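Local coordinates for arylsulfatase (Pseudoalteromonas sp. MB47, PDB 7AJ0), which probably hydrolyses sulfate esters of fucoidan in an exo-acting manner, as a calcium-binding member of the sulfatase family that forms a hexamer, at residues 97-102 with 113-118. Numbering follows the deposited sequence.
Sequences YSQPTC and RLPVRS. With CA (calcium ion), chain G.
Helix 102-111, with the sulfatase signature at its N-terminal end, begins in segment 97-102 and is followed by 113-118; Gln-99, in the loop before it, meets Leu-114 and Pro-115 beyond it. The carboxamide lies against aliphatic carbon: NE2 is 3.6 Å from Leu-114 CD2, and OE1 is 3.9 Å from Pro-115 CD. Leu-114 CD2 sits 3.7 Å from Gln-99 OE1, so one methyl touches both ends of the amide, the two side chains crossing at about a right angle. Gln-99 CG stands anti to its carbonyl carbon (chi1 -53°), and a bend at chi2 (-59°) then folds the amide onto this pair. No hydrogen bond spans the segments; the buried interface of 104 Å² rests on van der Waals contact. With an alanine in place of Gln-99, Leu-114 CD2 and the Pro-115 ring would probably lose the amide that packs against them, opening a gap between loop and turn. Within that loop, Ser-98 OG donates to Gln-99 O over 3.1 Å. Three residues on, Cys-102 SG binds calcium at 2.6 Å, alongside Asp-60, Asp-61, Asp-325 and Asn-326. Cys-102 begins a C-X-S-X-R sequence, apparently a variant of the C-X-P/A-X-R signature of type I sulfatases, whose cysteine is matured to formylglycine.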
ATOM      1  N   TYR A  97       0.097  31.693   4.500  1.00 21.05           N
ATOM      2  CA  TYR A  97      -0.912  30.663   4.305  1.00 21.08           C
ATOM      3  C   TYR A  97      -2.077  31.168   3.471  1.00 21.16           C
ATOM      4  O   TYR A  97      -2.477  32.331   3.572  1.00 26.33           O
ATOM      5  CB  TYR A  97      -1.436  30.145   5.660  1.00 21.20           C
ATOM      6  CG  TYR A  97      -0.497  29.153   6.292  1.00 21.17           C
ATOM      7  CD1 TYR A  97      -0.526  27.816   5.924  1.00 21.16           C
ATOM      8  CD2 TYR A  97       0.435  29.553   7.235  1.00 21.21           C
ATOM      9  CE1 TYR A  97       0.342  26.904   6.483  1.00 21.19           C
ATOM     10  CE2 TYR A  97       1.305  28.648   7.803  1.00 21.75           C
ATOM     11  CZ  TYR A  97       1.254  27.323   7.423  1.00 21.23           C
ATOM     12  OH  TYR A  97       2.120  26.416   7.982  1.00 21.32           O
ATOM     13  N   SER A  98      -2.614  30.262   2.648  1.00 21.17           N
ATOM     14  CA  SER A  98      -3.766  30.542   1.805  1.00 21.32           C
ATOM     15  C   SER A  98      -4.852  29.510   2.073  1.00 21.48           C
ATOM     16  O   SER A  98      -4.722  28.696   2.995  1.00 21.49           O
ATOM     17  CB  SER A  98      -3.365  30.518   0.333  1.00 21.56           C
ATOM     18  OG  SER A  98      -2.992  29.207  -0.062  1.00 21.21           O
ATOM     19  N   GLN A  99      -5.907  29.517   1.280  1.00 21.68           N
ATOM     20  CA  GLN A  99      -6.886  28.435   1.270  1.00 21.89           C
ATOM     21  C   GLN A  99      -6.452  27.368   0.277  1.00 21.84           C
ATOM     22  O   GLN A  99      -5.548  27.577  -0.532  1.00 21.67           O
ATOM     23  CB  GLN A  99      -8.263  28.986   0.931  1.00 22.21           C
ATOM     24  CG  GLN A  99      -8.687  30.140   1.823  1.00 22.31           C
ATOM     25  CD  GLN A  99      -8.724  29.759   3.289  1.00 22.34           C
ATOM     26  OE1 GLN A  99      -9.468  28.864   3.693  1.00 32.88           O
ATOM     27  NE2 GLN A  99      -7.911  30.431   4.095  1.00 22.18           N
ATOM     28  N   PRO A 100      -7.073  26.186   0.315  1.00 22.03           N
ATOM     29  CA  PRO A 100      -6.600  25.091  -0.547  1.00 22.03           C
ATOM     30  C   PRO A 100      -6.991  25.201  -2.014  1.00 22.18           C
ATOM     31  O   PRO A 100      -6.437  24.450  -2.827  1.00 22.19           O
ATOM     32  CB  PRO A 100      -7.242  23.841   0.089  1.00 22.27           C
ATOM     33  CG  PRO A 100      -7.676  24.265   1.452  1.00 22.30           C
ATOM     34  CD  PRO A 100      -8.042  25.712   1.317  1.00 22.27           C
ATOM     35  N   THR A 101      -7.909  26.093  -2.391  1.00 22.36           N
ATOM     36  CA  THR A 101      -8.377  26.168  -3.769  1.00 22.58           C
ATOM     37  C   THR A 101      -8.595  27.621  -4.176  1.00 22.60           C
ATOM     38  O   THR A 101      -8.599  28.530  -3.344  1.00 22.50           O
ATOM     39  CB  THR A 101      -9.667  25.356  -3.964  1.00 23.01           C
ATOM     40  OG1 THR A 101     -10.625  25.723  -2.962  1.00 23.29           O
ATOM     41  CG2 THR A 101      -9.379  23.866  -3.860  1.00 26.95           C
ATOM     42  N   CYS A 102      -8.796  27.820  -5.484  1.00 24.96           N
ATOM     43  CA  CYS A 102      -8.739  29.156  -6.072  1.00 22.82           C
ATOM     44  C   CYS A 102      -9.817  30.070  -5.502  1.00 23.05           C
ATOM     45  O   CYS A 102      -9.517  31.115  -4.913  1.00 22.91           O
ATOM     46  CB  CYS A 102      -8.890  29.063  -7.595  1.00 29.94           C
ATOM     47  SG  CYS A 102      -7.657  28.063  -8.444  1.00 51.65           S
ATOM     48  N   ARG A 113     -12.361  37.226   5.255  1.00 24.10           N
ATOM     49  CA  ARG A 113     -13.217  36.232   5.885  1.00 24.76           C
ATOM     50  C   ARG A 113     -12.989  34.862   5.273  1.00 24.03           C
ATOM     51  O   ARG A 113     -12.966  34.719   4.048  1.00 23.94           O
ATOM     52  CB  ARG A 113     -14.692  36.635   5.741  1.00 24.91           C
ATOM     53  CG  ARG A 113     -15.168  37.569   6.832  1.00 25.32           C
ATOM     54  CD  ARG A 113     -16.308  38.457   6.384  1.00 25.90           C
ATOM     55  NE  ARG A 113     -17.473  37.714   5.909  1.00 26.26           N
ATOM     56  CZ  ARG A 113     -18.346  37.094   6.697  1.00 26.63           C
ATOM     57  NH1 ARG A 113     -18.181  37.100   8.012  1.00 26.67           N
ATOM     58  NH2 ARG A 113     -19.382  36.461   6.166  1.00 27.00           N
ATOM     59  N   LEU A 114     -12.810  33.866   6.130  1.00 23.92           N
ATOM     60  CA  LEU A 114     -12.790  32.489   5.663  1.00 23.78           C
ATOM     61  C   LEU A 114     -14.031  32.231   4.813  1.00 24.17           C
ATOM     62  O   LEU A 114     -15.134  32.653   5.185  1.00 24.64           O
ATOM     63  CB  LEU A 114     -12.739  31.531   6.852  1.00 23.80           C
ATOM     64  CG  LEU A 114     -11.406  31.501   7.600  1.00 23.78           C
ATOM     65  CD1 LEU A 114     -11.551  30.784   8.931  1.00 23.59           C
ATOM     66  CD2 LEU A 114     -10.332  30.837   6.748  1.00 23.00           C
ATOM     67  N   PRO A 115     -13.895  31.561   3.666  1.00 24.04           N
ATOM     68  CA  PRO A 115     -15.042  31.450   2.749  1.00 24.46           C
ATOM     69  C   PRO A 115     -16.207  30.645   3.301  1.00 24.93           C
ATOM     70  O   PRO A 115     -17.316  30.752   2.762  1.00 25.41           O
ATOM     71  CB  PRO A 115     -14.442  30.784   1.502  1.00 24.20           C
ATOM     72  CG  PRO A 115     -13.168  30.163   1.954  1.00 23.71           C
ATOM     73  CD  PRO A 115     -12.663  30.977   3.102  1.00 25.82           C
ATOM     74  N   VAL A 116     -16.007  29.846   4.350  1.00 24.85           N
ATOM     75  CA  VAL A 116     -17.139  29.129   4.923  1.00 25.36           C
ATOM     76  C   VAL A 116     -18.125  30.108   5.554  1.00 25.86           C
ATOM     77  O   VAL A 116     -19.328  29.827   5.630  1.00 26.43           O
ATOM     78  CB  VAL A 116     -16.654  28.077   5.937  1.00 25.21           C
ATOM     79  CG1 VAL A 116     -16.055  28.743   7.170  1.00 25.03           C
ATOM     80  CG2 VAL A 116     -17.798  27.149   6.318  1.00 25.76           C
ATOM     81  N   ARG A 117     -17.644  31.269   6.005  1.00 25.70           N
ATOM     82  CA  ARG A 117     -18.547  32.267   6.566  1.00 26.21           C
ATOM     83  C   ARG A 117     -19.367  32.944   5.475  1.00 26.58           C
ATOM     84  O   ARG A 117     -20.559  33.214   5.660  1.00 27.22           O
ATOM     85  CB  ARG A 117     -17.760  33.319   7.348  1.00 25.98           C
ATOM     86  CG  ARG A 117     -16.846  32.770   8.429  1.00 25.63           C
ATOM     87  CD  ARG A 117     -16.335  33.893   9.316  1.00 25.60           C
ATOM     88  NE  ARG A 117     -15.257  33.469  10.203  1.00 25.23           N
ATOM     89  CZ  ARG A 117     -15.434  32.930  11.406  1.00 25.44           C
ATOM     90  NH1 ARG A 117     -16.655  32.732  11.880  1.00 26.00           N
ATOM     91  NH2 ARG A 117     -14.383  32.584  12.136  1.00 25.12           N
ATOM     92  N   SER A 118     -18.743  33.224   4.331  1.00 26.25           N
ATOM     93  CA  SER A 118     -19.384  33.990   3.272  1.00 26.60           C
ATOM     94  C   SER A 118     -20.207  33.131   2.326  1.00 26.94           C
ATOM     95  O   SER A 118     -21.158  33.632   1.715  1.00 27.49           O
ATOM     96  CB  SER A 118     -18.326  34.749   2.463  1.00 26.14           C
ATOM     97  OG  SER A 118     -17.459  33.851   1.789  1.00 25.65           O
TER
HETATM   98 CA    CA G 600      -5.383  29.020  -7.791  1.00 22.07          CA